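Local coordinates for protein cpftsy (Physcomitrella patens, PDB 4AK9) that probably acts as the GTPase receptor of the chloroplast signal recognition particle, helping to deliver proteins to the thylakoid membrane, at residues Q17-G22 / V295-G300; E28-V33 / L57-G62; T107-G112 / E238-L243; E219-C224 / R256-V261; T265-T270 / L288-K293. One frame throughout, in Å; residues are numbered along the deposited sequence.

Interaction 1 of 5, residues Q17-G22 / V295-G300; sequences QLLFSG and VGVGEG
The seam between the N-terminal helical region and the GTPase core of this SRP-type receptor is closed here by Val297, which lies against Leu18, Leu19 and Gly22 on the last turns of helix 16-22. Val297 follows the end of strand 292-296, in a glycine-rich run, VGVGEG, that probably corresponds to the GxGE-type G5 element of SRP GTPases. The two methyls of Val297 do different work. With CG1 anti to the carbonyl carbon (chi1 -68°), CG2 falls between the backbone N and the carbonyl carbon and packs on the helix backbone, 3.6 Å from Leu18 O. CG1 meets instead the CD2 methyl of Leu19 at 4.2 Å. That same Leu19 CD2 reaches Val295 CG2 at 3.7 Å, the two side chains crossing at about a right angle, so one leucine methyl spans both valines. Gly22 illustrates how a missing side chain permits close approach: its CA stands 3.9 Å from Val297 CB, where any beta carbon on residue 22 would collide with the valine. Around this apolar patch, Val297 also bonds through its backbone to Asp303, and Val295 touches Phe307. The polar supplement is a single water, which donates to Val297 O at 2.6 Å and lies 3.0 Å from Ser21 OG, tying the helix to the loop.

Interaction 2 of 5, residues E28-V33 / L57-G62; sequences ENLAVV and LVSDFG
A polar side-chain clasp with an apolar flank joins Asn29 and Leu30, near the end of helix 24-30, to Val58, Ser59 and Phe61, where helix 45-58 of the helical bundle comes to its end. The key bond runs from Asn29 ND2 to Ser59 OG, 2.7 Å long with an N-H...acceptor angle of 154°, the hydroxyl being tilted 16° from the amide plane. Asn29 CG is anti to the backbone N (chi1 172°), which directs CG toward Ser59. A further bond from ND2 to Val55 O leaves the amide group gripped by two acceptors, and this should hinder its rotation. Its OD1 rests against Val58 CG1 at 3.5 Å. Ser59 OG has a second, weak bond to Ala276 O of the GTPase region. Beside the clasp, Leu30 CD2 lies 3.8 Å from Ser59 OG and 4.4 Å from Phe61 CE1, shielding the hydroxyl with hydrocarbon. Helix 45-58 ends in a Schellman motif: Asp60, with positive phi, is its C-prime residue, and Phe61 N returns to Leu56 O. Asp60 forms salt bridges to Arg277 of its own chain and to Arg277 of the second subunit. Farther round the fold, Phe61 packs on Ile69 of helix 63-78 and Ile96 of helix 85-101.

Interaction 3 of 5, residues T107-G112 / E238-L243; sequences TELQLG and EVLLVL
Glu238 reaches from the start of strand 238-244 toward Gln110 with its chain bent at CB-CG (chi2 -75°), and the carboxylate plane is nearly perpendicular to that of the Gln110 amide, 86° apart. The two side chains do not bond to each other through these flat groups. It is the backbone N of Gln110 that donates to Glu238 OE2, 2.9 Å away, meeting it on the anti side and somewhat out of the carboxylate plane. Gln110 CG lies against the same oxygen at 3.3 Å. The CD2 methyl of Leu109 touches Glu238 CG at 3.9 Å, crossing obliquely, and Leu240 CD1 at 4.0 Å, crossing at about a right angle. One carboxylate thus serves several donors, since OE2 also pairs with Lys293 NZ and OE1 bonds to Thr265 OG1. An alanine at Glu238 would probably leave the Lys293 ammonium without its carboxylate mate and Gln110 N without its acceptor, freeing the loop to shift. The loop, which leads from helix 85-101 to strand 117-123, is in this way fastened at the beginning of an inner strand, 238-244, which runs parallel between 117-123 and 266-270.

Interaction 4 of 5, residues E219-C224 / R256-V261; sequences EELRGC and REFNQV
Phe258 is the first residue of the 256-261 helix to meet the other helix, its ring atom CE2 lying 4.2 Å from Leu221 CD2, with the two side chains crossing at about a right angle. The ring also packs on Val124, in the probable P-loop. Two residues on, Gln260 contributes backbone: its carbonyl oxygen takes a weak bond from Arg222 NH2 at 3.0 Å, at the guanidinium edge. The helices belong to successive beta-alpha-beta crossovers of the P-loop NTPase fold: helix 215-231 leads into strand 238-244, and helix 251-261 follows that strand on the way to strand 266-270. The axes of segments 219-224 and 256-261 cross at -51° and approach to 10.7 Å. Val261 then closes the helix and meets both side chains of the partner. Its CG1 fits against Leu221 CD2 at 3.9 Å and Arg222 CG at 4.0 Å. Leu221 has CG anti to the backbone N (chi1 -178°), which puts CG beside Val261 CG1. Val261 O accepts from Arg222 NE at 3.0 Å, on a lone pair in the carbonyl plane, with an N-H...acceptor angle of 139°. The extended CG-to-NE chain of Arg222 sets its guanidinium beside the final turn of helix 251-261, where carbonyls at a C-terminal end are likely to attract its positive charge. An alanine in place of Arg222 would probably leave the carbonyls of Gln260 and Val261 without this cationic donor and open a gap beside the valine methyl.

Interaction 5 of 5, residues T265-T270 / L288-K293; sequences TGFILT and LSIPVK
Phe267 O takes the shortest bond of this contact, from Lys293 N at 2.8 Å with an almost straight N-H...acceptor angle of 171°. Its companion runs the other way: Phe267 N donates to Pro291 O, 2.9 Å away, and Gly266 CA also leans on that oxygen. These bonds flank the parallel bridge between Phe267 and Val292, pairing the two strands of a beta-alpha-beta unit that passes through helix 280-288. The incoming segment packs on the Phe267 ring from several directions. Ile290 CG2 makes a CH-pi contact over one face, 4.0 Å from the centroid and 23° off the normal, while Val292 CG2 sits at the edge, 4.1 Å from CD2, and Leu288 CD1 reaches CZ at 3.6 Å. Lys293, extended beyond CG, passes Gly266 and brings CE to 3.5 Å from Thr265 O, its NZ going on to Glu108 O as well as to the carboxylate of interaction 3. A beta carbon at position 266 would strike Lys293 CD. The chemistry implies a strand pair joined by strong backbone bonds and sealed by hydrocarbon at the ring, with a polar cost: Ile290 O, 3.2 Å from Phe267 CE2, is buried with no hydrogen-bond partner in the model.

Overall arrangement
The five contacts show how chemistry follows place in a fold. Interaction 5 is the core, where backbone bonds join sheet strands. Interaction 3 lies only about 8 Å away, centre to centre, and shares its polar hub, since Lys293 and Thr265 both reach Glu238; it is partly exposed and relies on charge. Interaction 4 stacks helices on the same sheet, touching interaction 3 through Phe258 and Leu241, and its arginine is partly exposed. Interaction 1 continues strand 292-296 from interaction 5 and is likewise buried, yet mostly apolar, with no backbone bonds between its segments. Interaction 2, about 18 Å from it between centres, is buried among helices and held by a side-chain hydrogen bond.

Interaction 1 of 5, residues Q17-G22 / V295-G300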
# COMPACT_ATOMS: atom_id res chain seq x y z
N GLN A 17 -19.67 -3.30 17.79
CA GLN A 17 -20.28 -3.55 16.47
C GLN A 17 -19.88 -2.50 15.43
O GLN A 17 -19.78 -2.81 14.24
CB GLN A 17 -21.81 -3.74 16.55
CG GLN A 17 -22.54 -3.88 15.17
CD GLN A 17 -22.09 -5.08 14.32
OE1 GLN A 17 -21.95 -4.96 13.10
NE2 GLN A 17 -21.89 -6.25 14.95
N LEU A 18 -19.63 -1.27 15.87
CA LEU A 18 -19.10 -0.27 14.94
C LEU A 18 -17.69 -0.65 14.44
O LEU A 18 -17.40 -0.48 13.26
CB LEU A 18 -19.08 1.13 15.58
CG LEU A 18 -20.44 1.82 15.68
CD1 LEU A 18 -20.31 3.19 16.34
CD2 LEU A 18 -21.05 1.95 14.29
N LEU A 19 -16.83 -1.14 15.34
CA LEU A 19 -15.51 -1.63 14.93
C LEU A 19 -15.65 -2.82 13.98
O LEU A 19 -14.96 -2.91 12.95
CB LEU A 19 -14.68 -2.08 16.12
CG LEU A 19 -13.90 -1.09 16.98
CD1 LEU A 19 -12.83 -1.87 17.73
CD2 LEU A 19 -13.28 0.04 16.14
N PHE A 20 -16.55 -3.73 14.32
CA PHE A 20 -16.75 -4.92 13.52
C PHE A 20 -17.19 -4.59 12.10
O PHE A 20 -16.64 -5.10 11.12
CB PHE A 20 -17.78 -5.82 14.18
CG PHE A 20 -17.80 -7.18 13.59
CD1 PHE A 20 -16.83 -8.11 13.93
CD2 PHE A 20 -18.76 -7.52 12.66
CE1 PHE A 20 -16.82 -9.37 13.36
CE2 PHE A 20 -18.76 -8.80 12.09
CZ PHE A 20 -17.79 -9.70 12.44
N SER A 21 -18.19 -3.74 11.97
CA SER A 21 -18.64 -3.38 10.64
C SER A 21 -17.60 -2.52 9.93
O SER A 21 -17.42 -2.63 8.71
CB SER A 21 -19.99 -2.68 10.67
OG SER A 21 -19.86 -1.38 11.20
N GLY A 22 -16.93 -1.66 10.69
CA GLY A 22 -15.90 -0.80 10.13
C GLY A 22 -14.75 -1.55 9.44
O GLY A 22 -14.23 -1.13 8.41
N VAL A 295 -9.95 5.46 15.84
CA VAL A 295 -10.19 5.07 14.45
C VAL A 295 -11.58 5.54 13.99
O VAL A 295 -12.55 5.42 14.74
CB VAL A 295 -10.08 3.56 14.27
CG1 VAL A 295 -8.62 3.12 14.42
CG2 VAL A 295 -10.94 2.83 15.31
N GLY A 296 -11.65 6.09 12.79
CA GLY A 296 -12.91 6.51 12.19
C GLY A 296 -13.44 5.35 11.39
O GLY A 296 -12.78 4.89 10.44
N VAL A 297 -14.62 4.87 11.77
CA VAL A 297 -15.14 3.65 11.13
C VAL A 297 -16.50 3.83 10.48
O VAL A 297 -17.21 2.86 10.21
CB VAL A 297 -15.21 2.48 12.11
CG1 VAL A 297 -13.80 2.05 12.50
CG2 VAL A 297 -16.04 2.85 13.37
N GLY A 298 -16.85 5.08 10.19
CA GLY A 298 -18.11 5.38 9.53
C GLY A 298 -18.33 6.86 9.41
O GLY A 298 -17.55 7.68 9.98
N GLU A 299 -19.39 7.22 8.69
CA GLU A 299 -19.75 8.61 8.45
C GLU A 299 -20.58 9.23 9.59
O GLU A 299 -20.75 10.45 9.62
CB GLU A 299 -20.52 8.74 7.13
CG GLU A 299 -19.68 8.45 5.90
CD GLU A 299 -18.50 9.40 5.77
OE1 GLU A 299 -18.73 10.58 5.37
OE2 GLU A 299 -17.35 8.98 6.05
N GLY A 300 -21.08 8.40 10.51
CA GLY A 300 -21.87 8.91 11.63
C GLY A 300 -21.07 9.72 12.65
O GLY A 300 -19.85 9.53 12.78
O HOH W 1 -19.17 1.23 9.79

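Interaction 2 of 5, residues E28-V33 / L57-G62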
# COMPACT_ATOMS: atom_id res chain seq x y z
N GLU A 28 -12.47 -9.40 5.26
CA GLU A 28 -12.72 -10.29 4.14
C GLU A 28 -11.46 -10.74 3.40
O GLU A 28 -11.36 -11.89 2.98
CB GLU A 28 -13.67 -9.65 3.14
CG GLU A 28 -13.83 -10.44 1.86
CD GLU A 28 -15.16 -10.16 1.17
OE1 GLU A 28 -15.73 -9.07 1.41
OE2 GLU A 28 -15.63 -11.04 0.40
N ASN A 29 -10.49 -9.84 3.23
CA ASN A 29 -9.20 -10.33 2.72
C ASN A 29 -8.56 -11.26 3.71
O ASN A 29 -8.05 -12.32 3.34
CB ASN A 29 -8.22 -9.22 2.37
CG ASN A 29 -6.83 -9.77 2.03
OD1 ASN A 29 -6.66 -10.54 1.06
ND2 ASN A 29 -5.83 -9.39 2.84
N LEU A 30 -8.61 -10.88 4.99
CA LEU A 30 -7.90 -11.68 6.00
C LEU A 30 -8.54 -13.05 6.26
O LEU A 30 -7.91 -13.92 6.86
CB LEU A 30 -7.77 -10.91 7.29
CG LEU A 30 -6.85 -9.67 7.19
CD1 LEU A 30 -6.88 -8.93 8.51
CD2 LEU A 30 -5.39 -10.08 6.82
N ALA A 31 -9.77 -13.23 5.79
CA ALA A 31 -10.50 -14.50 6.00
C ALA A 31 -9.84 -15.70 5.32
O ALA A 31 -9.96 -16.85 5.78
CB ALA A 31 -11.95 -14.37 5.56
N VAL A 32 -9.11 -15.45 4.24
CA VAL A 32 -8.45 -16.55 3.57
C VAL A 32 -7.38 -17.22 4.44
O VAL A 32 -6.94 -18.33 4.14
CB VAL A 32 -7.84 -16.13 2.22
CG1 VAL A 32 -8.88 -15.36 1.40
CG2 VAL A 32 -6.59 -15.30 2.44
N VAL A 33 -6.96 -16.55 5.52
CA VAL A 33 -5.94 -17.10 6.42
C VAL A 33 -6.35 -18.46 6.98
O VAL A 33 -5.56 -19.42 6.97
CB VAL A 33 -5.56 -16.11 7.55
CG1 VAL A 33 -4.76 -16.80 8.65
CG2 VAL A 33 -4.74 -14.95 6.96
N LEU A 57 0.29 -8.57 3.41
CA LEU A 57 0.72 -7.46 2.56
C LEU A 57 -0.47 -6.89 1.78
O LEU A 57 -0.56 -5.66 1.59
CB LEU A 57 1.87 -7.88 1.61
CG LEU A 57 3.23 -8.25 2.23
CD1 LEU A 57 4.22 -8.67 1.13
CD2 LEU A 57 3.85 -7.11 3.04
N VAL A 58 -1.39 -7.74 1.37
CA VAL A 58 -2.58 -7.29 0.68
C VAL A 58 -3.38 -6.32 1.57
O VAL A 58 -3.92 -5.32 1.09
CB VAL A 58 -3.43 -8.49 0.19
CG1 VAL A 58 -4.75 -7.99 -0.44
CG2 VAL A 58 -2.62 -9.35 -0.81
N SER A 59 -3.45 -6.59 2.87
CA SER A 59 -4.12 -5.69 3.79
C SER A 59 -3.23 -4.56 4.34
O SER A 59 -3.60 -3.86 5.28
CB SER A 59 -4.79 -6.45 4.94
OG SER A 59 -5.92 -7.18 4.46
N ASP A 60 -2.06 -4.34 3.74
CA ASP A 60 -1.18 -3.25 4.20
C ASP A 60 -0.59 -3.34 5.61
O ASP A 60 -0.29 -2.32 6.23
CB ASP A 60 -1.81 -1.88 3.98
CG ASP A 60 -1.35 -1.26 2.66
OD1 ASP A 60 -0.61 -1.95 1.90
OD2 ASP A 60 -1.71 -0.10 2.40
N PHE A 61 -0.44 -4.55 6.13
CA PHE A 61 0.71 -4.80 6.98
C PHE A 61 1.93 -4.63 6.05
O PHE A 61 2.07 -5.35 5.04
CB PHE A 61 0.66 -6.23 7.51
CG PHE A 61 -0.50 -6.50 8.41
CD1 PHE A 61 -1.75 -6.80 7.88
CD2 PHE A 61 -0.33 -6.50 9.78
CE1 PHE A 61 -2.82 -7.07 8.69
CE2 PHE A 61 -1.41 -6.78 10.61
CZ PHE A 61 -2.65 -7.07 10.08
N GLY A 62 2.78 -3.64 6.33
CA GLY A 62 3.88 -3.34 5.42
C GLY A 62 4.97 -4.42 5.42
O GLY A 62 4.99 -5.28 6.32

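Interaction 3 of 5, residues T107-G112 / E238-L243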
# COMPACT_ATOMS: atom_id res chain seq x y z
N THR A 107 -3.21 4.56 24.84
CA THR A 107 -4.08 5.09 23.79
C THR A 107 -4.97 6.21 24.32
O THR A 107 -5.60 6.95 23.53
CB THR A 107 -4.99 3.97 23.20
OG1 THR A 107 -5.78 3.39 24.26
CG2 THR A 107 -4.15 2.90 22.55
N GLU A 108 -5.06 6.32 25.64
CA GLU A 108 -5.92 7.33 26.26
C GLU A 108 -5.43 8.74 26.02
O GLU A 108 -4.22 8.99 25.95
CB GLU A 108 -6.01 7.15 27.78
CG GLU A 108 -6.55 5.79 28.24
CD GLU A 108 -8.06 5.65 28.07
OE1 GLU A 108 -8.79 6.66 28.24
OE2 GLU A 108 -8.52 4.52 27.76
N LEU A 109 -6.37 9.68 25.95
CA LEU A 109 -5.97 11.09 25.93
C LEU A 109 -5.44 11.47 27.32
O LEU A 109 -5.98 11.04 28.34
CB LEU A 109 -7.16 11.97 25.58
CG LEU A 109 -7.67 11.76 24.16
CD1 LEU A 109 -8.91 12.60 23.96
CD2 LEU A 109 -6.60 12.13 23.14
N GLN A 110 -4.38 12.26 27.34
CA GLN A 110 -3.73 12.66 28.59
C GLN A 110 -4.07 14.10 28.85
O GLN A 110 -3.42 15.02 28.34
CB GLN A 110 -2.21 12.54 28.47
CG GLN A 110 -1.71 11.20 27.97
CD GLN A 110 -1.79 10.12 29.03
OE1 GLN A 110 -0.88 9.98 29.86
NE2 GLN A 110 -2.88 9.36 29.01
N LEU A 111 -5.10 14.32 29.65
CA LEU A 111 -5.60 15.68 29.81
C LEU A 111 -4.96 16.35 31.02
O LEU A 111 -5.11 17.56 31.23
CB LEU A 111 -7.12 15.67 29.94
CG LEU A 111 -7.82 14.96 28.78
CD1 LEU A 111 -9.32 15.08 28.94
CD2 LEU A 111 -7.39 15.56 27.45
N GLY A 112 -4.25 15.56 31.81
CA GLY A 112 -3.50 16.08 32.94
C GLY A 112 -4.34 16.44 34.16
O GLY A 112 -5.53 16.08 34.26
N GLU A 238 -1.99 17.17 23.94
CA GLU A 238 -1.98 16.19 22.85
C GLU A 238 -1.75 16.89 21.53
O GLU A 238 -2.21 18.02 21.31
CB GLU A 238 -3.32 15.41 22.81
CG GLU A 238 -3.61 14.52 24.04
CD GLU A 238 -2.78 13.23 24.04
OE1 GLU A 238 -2.28 12.81 22.95
OE2 GLU A 238 -2.62 12.61 25.12
N VAL A 239 -1.00 16.25 20.64
CA VAL A 239 -0.90 16.67 19.24
C VAL A 239 -1.34 15.43 18.44
O VAL A 239 -0.66 14.39 18.40
CB VAL A 239 0.53 17.16 18.82
CG1 VAL A 239 0.60 17.52 17.34
CG2 VAL A 239 0.99 18.37 19.68
N LEU A 240 -2.52 15.52 17.86
CA LEU A 240 -3.13 14.35 17.23
C LEU A 240 -3.05 14.52 15.72
O LEU A 240 -3.58 15.47 15.15
CB LEU A 240 -4.59 14.22 17.71
CG LEU A 240 -4.74 14.07 19.21
CD1 LEU A 240 -6.22 14.06 19.62
CD2 LEU A 240 -4.04 12.78 19.67
N LEU A 241 -2.36 13.58 15.07
CA LEU A 241 -2.23 13.61 13.61
C LEU A 241 -3.34 12.77 12.93
O LEU A 241 -3.50 11.56 13.19
CB LEU A 241 -0.82 13.09 13.22
CG LEU A 241 -0.60 12.90 11.72
CD1 LEU A 241 -0.67 14.24 10.98
CD2 LEU A 241 0.75 12.23 11.44
N VAL A 242 -4.10 13.42 12.06
CA VAL A 242 -5.24 12.77 11.42
C VAL A 242 -4.75 12.24 10.08
O VAL A 242 -4.20 13.00 9.28
CB VAL A 242 -6.42 13.75 11.18
CG1 VAL A 242 -7.58 13.00 10.49
CG2 VAL A 242 -6.88 14.36 12.48
N LEU A 243 -4.90 10.94 9.86
CA LEU A 243 -4.43 10.30 8.62
C LEU A 243 -5.57 9.55 7.93
O LEU A 243 -6.35 8.87 8.59
CB LEU A 243 -3.33 9.29 8.96
CG LEU A 243 -2.12 9.91 9.68
CD1 LEU A 243 -1.33 8.82 10.30
CD2 LEU A 243 -1.31 10.69 8.63

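Interaction 4 of 5, residues E219-C224 / R256-V261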
# COMPACT_ATOMS: atom_id res chain seq x y z
N GLU A 219 7.07 26.34 9.52
CA GLU A 219 7.35 27.36 10.50
C GLU A 219 6.09 27.83 11.18
O GLU A 219 6.08 28.11 12.38
CB GLU A 219 8.12 28.51 9.88
CG GLU A 219 8.70 29.46 10.91
CD GLU A 219 9.28 28.73 12.14
OE1 GLU A 219 10.12 27.81 11.96
OE2 GLU A 219 8.90 29.09 13.29
N GLU A 220 5.00 27.92 10.41
CA GLU A 220 3.71 28.31 10.94
C GLU A 220 3.17 27.32 11.98
O GLU A 220 2.63 27.72 13.02
CB GLU A 220 2.70 28.50 9.79
CG GLU A 220 1.29 28.88 10.27
CD GLU A 220 0.26 28.93 9.14
OE1 GLU A 220 0.55 29.57 8.10
OE2 GLU A 220 -0.82 28.32 9.30
N LEU A 221 3.31 26.03 11.70
CA LEU A 221 2.84 25.05 12.67
C LEU A 221 3.66 25.12 13.95
O LEU A 221 3.11 25.03 15.06
CB LEU A 221 2.88 23.64 12.06
CG LEU A 221 2.38 22.45 12.89
CD1 LEU A 221 1.02 22.70 13.61
CD2 LEU A 221 2.30 21.22 11.94
N ARG A 222 4.98 25.25 13.81
CA ARG A 222 5.82 25.34 15.01
C ARG A 222 5.48 26.60 15.80
O ARG A 222 5.48 26.59 17.03
CB ARG A 222 7.29 25.36 14.61
CG ARG A 222 7.75 24.07 14.00
CD ARG A 222 9.25 24.02 13.87
NE ARG A 222 9.71 22.63 13.76
CZ ARG A 222 10.60 22.23 12.86
NH1 ARG A 222 11.05 23.14 12.01
NH2 ARG A 222 11.04 20.96 12.79
N GLY A 223 5.19 27.67 15.07
CA GLY A 223 4.80 28.94 15.67
C GLY A 223 3.50 28.82 16.44
O GLY A 223 3.31 29.46 17.47
N CYS A 224 2.59 27.98 15.93
CA CYS A 224 1.34 27.70 16.62
C CYS A 224 1.59 26.94 17.92
O CYS A 224 0.96 27.23 18.94
CB CYS A 224 0.40 26.85 15.74
SG CYS A 224 -0.43 27.79 14.46
N ARG A 256 5.65 10.58 8.95
CA ARG A 256 7.04 10.86 9.28
C ARG A 256 7.34 12.36 9.16
O ARG A 256 8.00 12.93 10.03
CB ARG A 256 7.96 10.10 8.33
CG ARG A 256 7.92 8.61 8.58
CD ARG A 256 8.99 7.87 7.78
NE ARG A 256 9.22 6.57 8.40
CZ ARG A 256 8.76 5.41 7.93
NH1 ARG A 256 8.06 5.38 6.79
NH2 ARG A 256 9.02 4.29 8.59
N GLU A 257 6.83 12.97 8.10
CA GLU A 257 7.06 14.39 7.85
C GLU A 257 6.46 15.24 8.95
O GLU A 257 7.14 16.13 9.49
CB GLU A 257 6.49 14.80 6.49
CG GLU A 257 7.28 14.23 5.31
CD GLU A 257 6.56 14.39 3.96
OE1 GLU A 257 5.96 15.47 3.73
OE2 GLU A 257 6.62 13.43 3.14
N PHE A 258 5.20 14.99 9.31
CA PHE A 258 4.59 15.78 10.38
C PHE A 258 5.29 15.62 11.71
O PHE A 258 5.44 16.58 12.48
CB PHE A 258 3.07 15.50 10.51
CG PHE A 258 2.22 16.37 9.63
CD1 PHE A 258 2.05 16.06 8.28
CD2 PHE A 258 1.64 17.53 10.13
CE1 PHE A 258 1.28 16.87 7.45
CE2 PHE A 258 0.87 18.34 9.30
CZ PHE A 258 0.69 18.02 7.96
N ASN A 259 5.76 14.42 12.02
CA ASN A 259 6.39 14.21 13.32
C ASN A 259 7.77 14.88 13.39
O ASN A 259 8.30 15.13 14.46
CB ASN A 259 6.49 12.71 13.64
CG ASN A 259 7.06 12.43 15.03
OD1 ASN A 259 6.53 12.87 16.07
ND2 ASN A 259 8.13 11.64 15.05
N GLN A 260 8.36 15.15 12.24
CA GLN A 260 9.60 15.94 12.24
C GLN A 260 9.30 17.41 12.53
O GLN A 260 10.16 18.09 13.11
CB GLN A 260 10.31 15.83 10.90
CG GLN A 260 11.24 14.62 10.80
CD GLN A 260 11.90 14.54 9.45
OE1 GLN A 260 11.22 14.40 8.43
NE2 GLN A 260 13.24 14.66 9.42
N VAL A 261 8.14 17.90 12.10
CA VAL A 261 7.72 19.29 12.38
C VAL A 261 7.30 19.52 13.85
O VAL A 261 7.75 20.49 14.49
CB VAL A 261 6.60 19.75 11.44
CG1 VAL A 261 6.16 21.18 11.77
CG2 VAL A 261 7.06 19.68 9.97

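Interaction 5 of 5, residues T265-T270 / L288-K293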
# COMPACT_ATOMS: atom_id res chain seq x y z
N THR A 265 1.62 13.06 19.44
CA THR A 265 1.42 12.20 20.60
C THR A 265 0.47 11.05 20.30
O THR A 265 0.37 10.09 21.08
CB THR A 265 0.88 13.02 21.79
OG1 THR A 265 -0.40 13.58 21.44
CG2 THR A 265 1.85 14.17 22.10
N GLY A 266 -0.24 11.13 19.18
CA GLY A 266 -1.19 10.06 18.84
C GLY A 266 -1.71 10.22 17.43
O GLY A 266 -1.76 11.33 16.91
N PHE A 267 -2.09 9.10 16.80
CA PHE A 267 -2.72 9.17 15.48
C PHE A 267 -4.24 8.97 15.57
O PHE A 267 -4.74 8.25 16.44
CB PHE A 267 -2.17 8.07 14.57
CG PHE A 267 -0.68 8.06 14.46
CD1 PHE A 267 0.00 9.11 13.90
CD2 PHE A 267 0.04 6.93 14.89
CE1 PHE A 267 1.39 9.09 13.79
CE2 PHE A 267 1.45 6.90 14.78
CZ PHE A 267 2.11 7.97 14.21
N ILE A 268 -4.93 9.58 14.63
CA ILE A 268 -6.33 9.29 14.32
C ILE A 268 -6.43 8.87 12.88
O ILE A 268 -6.11 9.63 11.94
CB ILE A 268 -7.22 10.53 14.60
CG1 ILE A 268 -7.11 10.88 16.09
CG2 ILE A 268 -8.73 10.24 14.14
CD1 ILE A 268 -7.76 12.25 16.42
N LEU A 269 -6.85 7.62 12.68
CA LEU A 269 -6.93 7.05 11.32
C LEU A 269 -8.39 7.01 10.90
O LEU A 269 -9.19 6.32 11.53
CB LEU A 269 -6.35 5.62 11.29
CG LEU A 269 -4.83 5.62 10.98
CD1 LEU A 269 -4.00 6.37 12.04
CD2 LEU A 269 -4.30 4.20 10.85
N THR A 270 -8.73 7.80 9.90
CA THR A 270 -10.12 7.96 9.47
C THR A 270 -10.47 7.07 8.26
O THR A 270 -9.57 6.52 7.60
CB THR A 270 -10.40 9.41 9.04
OG1 THR A 270 -9.54 9.74 7.95
CG2 THR A 270 -10.15 10.39 10.19
N LEU A 288 6.32 3.75 13.71
CA LEU A 288 6.49 5.10 14.30
C LEU A 288 6.56 5.12 15.82
O LEU A 288 6.94 6.15 16.43
CB LEU A 288 5.40 6.11 13.81
CG LEU A 288 5.25 6.40 12.29
CD1 LEU A 288 5.01 7.88 12.07
CD2 LEU A 288 6.43 5.95 11.45
N SER A 289 6.23 3.99 16.46
CA SER A 289 6.27 3.89 17.91
C SER A 289 5.43 4.96 18.61
O SER A 289 5.81 5.45 19.69
CB SER A 289 7.74 3.94 18.40
OG SER A 289 8.55 2.96 17.71
N ILE A 290 4.29 5.32 18.01
CA ILE A 290 3.35 6.32 18.54
C ILE A 290 1.97 5.67 18.43
O ILE A 290 1.68 5.02 17.40
CB ILE A 290 3.38 7.58 17.67
CG1 ILE A 290 4.71 8.33 17.87
CG2 ILE A 290 2.19 8.53 17.99
CD1 ILE A 290 4.95 9.33 16.77
N PRO A 291 1.16 5.74 19.51
CA PRO A 291 -0.10 4.98 19.48
C PRO A 291 -1.14 5.57 18.52
O PRO A 291 -1.18 6.78 18.24
CB PRO A 291 -0.59 5.06 20.94
CG PRO A 291 -0.03 6.39 21.44
CD PRO A 291 1.36 6.42 20.81
N VAL A 292 -1.96 4.69 17.97
CA VAL A 292 -3.21 5.11 17.34
C VAL A 292 -4.20 5.30 18.50
O VAL A 292 -4.36 4.40 19.34
CB VAL A 292 -3.73 4.03 16.35
CG1 VAL A 292 -5.19 4.33 15.96
CG2 VAL A 292 -2.83 3.98 15.10
N LYS A 293 -4.84 6.48 18.57
CA LYS A 293 -5.71 6.79 19.70
C LYS A 293 -7.20 6.69 19.36
O LYS A 293 -8.02 6.35 20.24
CB LYS A 293 -5.37 8.18 20.27
CG LYS A 293 -3.96 8.23 20.90
CD LYS A 293 -3.78 9.36 21.95
CE LYS A 293 -2.49 9.03 22.76
NZ LYS A 293 -2.27 9.91 23.93